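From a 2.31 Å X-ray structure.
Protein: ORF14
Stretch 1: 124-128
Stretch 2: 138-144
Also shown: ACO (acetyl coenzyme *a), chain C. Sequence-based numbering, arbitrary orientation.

Stretch 1, residues 124-128: TVVES
Stretch 2 138-144: GPAAFAA

No direct hydrogen bond joins strand 124-127 to helix 138-144; the polar link is a single water, which donates to Val-126 O (2.9 Å) and accepts from Ala-140 N (3.2 Å), an amide in the first helical turn. The axes approach to 7.5 Å, with N-to-C directions 135° apart, and the CA atoms of Val-125 and Pro-139 lie 6.4 Å apart. The strand is extended (Val-125 phi/psi -117/137, Val-126 -84/124, Glu-127 -134/174); the helix opens at Gly-138 (-46/-64) and Pro-139 (-49/-49), then runs between -68/-39 and -58/-36, with Phe-142 at -60/-52, held by Phe-142 N to Gly-138 O (2.6 Å), Ala-143 N to Pro-139 O (2.7 Å) and Ala-144 N to Ala-140 O (2.9 Å). Val-125, chi1 t, points toward the helix: its CG1 meets Pro-139 CB at 3.6 Å and Ala-140 CB at 4.2 Å, while its CG2 reaches Ala-143 CB at 4.4 Å. These contacts are apolar; the stretches together bury 183 Å², Val-125 having the largest covered area. The CA-to-CB bond of Glu-127 (m, t, chi3 46°) points sideways, yet its CD lies 3.8 Å from Ala-140 CB; its carboxylate oxygens bond elsewhere in the structure. ACO O5P is 3.4 Å from Pro-139 CG, ACO CH3 is 3.8 Å from Ala-143 CB, and ACO CEP lies over one face of the Phe-142 ring (t, chi2 72°).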

# COMPACT_ATOMS: atom_id res chain seq x y z
N THR A 124 5.96 4.23 -8.01
CA THR A 124 5.73 2.82 -8.16
C THR A 124 4.93 2.51 -9.47
O THR A 124 3.85 3.05 -9.70
CB THR A 124 4.99 2.26 -6.99
OG1 THR A 124 5.69 2.62 -5.80
CG2 THR A 124 4.97 0.77 -7.07
N VAL A 125 5.48 1.65 -10.30
CA VAL A 125 4.89 1.42 -11.59
C VAL A 125 4.45 -0.00 -11.65
O VAL A 125 5.18 -0.92 -11.22
CB VAL A 125 5.90 1.68 -12.71
CG1 VAL A 125 5.24 1.41 -14.05
CG2 VAL A 125 6.47 3.14 -12.60
N VAL A 126 3.26 -0.23 -12.17
CA VAL A 126 2.84 -1.60 -12.34
C VAL A 126 3.32 -2.33 -13.62
O VAL A 126 3.03 -1.90 -14.74
CB VAL A 126 1.37 -1.70 -12.25
CG1 VAL A 126 0.96 -3.19 -12.54
CG2 VAL A 126 0.93 -1.18 -10.86
N GLU A 127 4.00 -3.46 -13.45
CA GLU A 127 4.65 -4.13 -14.55
C GLU A 127 4.33 -5.59 -14.45
O GLU A 127 3.67 -6.00 -13.50
CB GLU A 127 6.17 -3.86 -14.55
CG GLU A 127 6.50 -2.33 -14.63
CD GLU A 127 7.91 -2.12 -15.10
OE1 GLU A 127 8.26 -2.79 -16.09
OE2 GLU A 127 8.68 -1.33 -14.45
N SER A 128 4.74 -6.37 -15.46
CA SER A 128 4.59 -7.82 -15.47
C SER A 128 5.63 -8.62 -14.70
O SER A 128 6.78 -8.26 -14.58
CB SER A 128 4.57 -8.38 -16.89
OG SER A 128 3.76 -7.58 -17.72
N GLY A 138 1.98 0.28 -20.83
CA GLY A 138 1.81 1.76 -20.82
C GLY A 138 2.55 2.51 -19.73
O GLY A 138 3.44 3.31 -20.02
N PRO A 139 2.22 2.26 -18.48
CA PRO A 139 2.86 3.03 -17.40
C PRO A 139 4.40 3.08 -17.50
O PRO A 139 5.02 4.15 -17.40
CB PRO A 139 2.46 2.24 -16.14
CG PRO A 139 1.07 1.69 -16.46
CD PRO A 139 1.27 1.24 -17.95
N ALA A 140 5.02 1.93 -17.69
CA ALA A 140 6.47 1.87 -17.80
C ALA A 140 6.95 2.58 -19.07
O ALA A 140 7.99 3.28 -19.04
CB ALA A 140 6.94 0.39 -17.79
N ALA A 141 6.20 2.44 -20.17
CA ALA A 141 6.57 3.15 -21.41
C ALA A 141 6.38 4.69 -21.22
O ALA A 141 7.20 5.50 -21.67
CB ALA A 141 5.76 2.62 -22.57
N PHE A 142 5.33 5.09 -20.53
CA PHE A 142 5.19 6.48 -20.08
C PHE A 142 6.32 6.91 -19.16
O PHE A 142 6.99 7.90 -19.46
CB PHE A 142 3.81 6.68 -19.41
CG PHE A 142 3.61 8.03 -18.78
CD1 PHE A 142 3.45 9.19 -19.57
CD2 PHE A 142 3.54 8.15 -17.41
CE1 PHE A 142 3.26 10.44 -18.98
CE2 PHE A 142 3.36 9.39 -16.81
CZ PHE A 142 3.22 10.53 -17.58
N ALA A 143 6.61 6.15 -18.11
CA ALA A 143 7.62 6.59 -17.16
C ALA A 143 8.99 6.76 -17.86
O ALA A 143 9.69 7.76 -17.64
CB ALA A 143 7.70 5.63 -15.95
N ALA A 144 9.36 5.80 -18.73
CA ALA A 144 10.58 5.98 -19.56
C ALA A 144 10.52 7.23 -20.42
O ALA A 144 11.54 7.92 -20.62
CB ALA A 144 10.88 4.75 -20.47
N1A ACO C . 1.71 2.50 -24.59
C2A ACO C . 2.89 2.86 -25.06
N3A ACO C . 3.45 4.07 -24.86
C4A ACO C . 2.81 4.97 -24.10
C5A ACO C . 1.58 4.61 -23.58
C6A ACO C . 1.03 3.37 -23.83
N6A ACO C . -0.16 3.05 -23.32
N7A ACO C . 1.12 5.65 -22.89
C8A ACO C . 2.05 6.61 -22.93
N9A ACO C . 3.06 6.20 -23.66
C1B ACO C . 4.22 7.09 -23.87
C2B ACO C . 4.39 7.65 -25.29
O2B ACO C . 5.75 8.08 -25.42
C3B ACO C . 3.53 8.87 -25.21
O3B ACO C . 3.99 9.92 -26.04
P3B ACO C . 3.32 10.06 -27.48
O7A ACO C . 3.74 11.33 -28.41
O8A ACO C . 2.85 8.72 -28.10
O9A ACO C . 4.63 9.48 -27.96
C4B ACO C . 3.84 9.44 -23.81
O4B ACO C . 4.12 8.29 -22.98
C5B ACO C . 2.40 9.97 -23.90
O5B ACO C . 1.98 10.36 -22.74
P1A ACO C . 0.71 11.17 -22.62
O1A ACO C . 1.14 12.47 -21.78
O2A ACO C . -0.13 11.43 -23.86
O3A ACO C . -0.10 10.05 -21.89
P2A ACO C . -1.38 9.84 -21.02
O4A ACO C . -2.19 8.81 -21.89
O5A ACO C . -2.22 11.04 -20.77
O6A ACO C . -0.71 8.97 -19.79
CBP ACO C . -0.67 7.04 -18.30
CCP ACO C . -1.25 8.45 -18.56
CDP ACO C . 0.21 7.23 -19.53
CEP ACO C . -0.12 7.57 -17.02
CAP ACO C . -2.11 6.50 -18.41
OAP ACO C . -2.01 5.24 -18.99
C9P ACO C . -2.73 6.27 -17.01
O9P ACO C . -3.34 7.16 -16.44
N8P ACO C . -2.74 5.00 -16.58
C7P ACO C . -3.28 4.62 -15.26
C6P ACO C . -2.42 5.37 -14.25
C5P ACO C . -0.95 4.96 -14.22
O5P ACO C . -0.58 3.81 -14.39
N4P ACO C . -0.14 5.93 -13.95
C3P ACO C . 1.26 5.66 -13.69
C2P ACO C . 2.17 6.36 -14.68
S1P ACO C . 3.80 5.84 -14.09
C ACO C . 4.32 7.33 -13.43
O ACO C . 3.48 8.19 -13.18
CH3 ACO C . 5.83 7.49 -13.23
O HOH W 1 3.88 -1.07 -17.36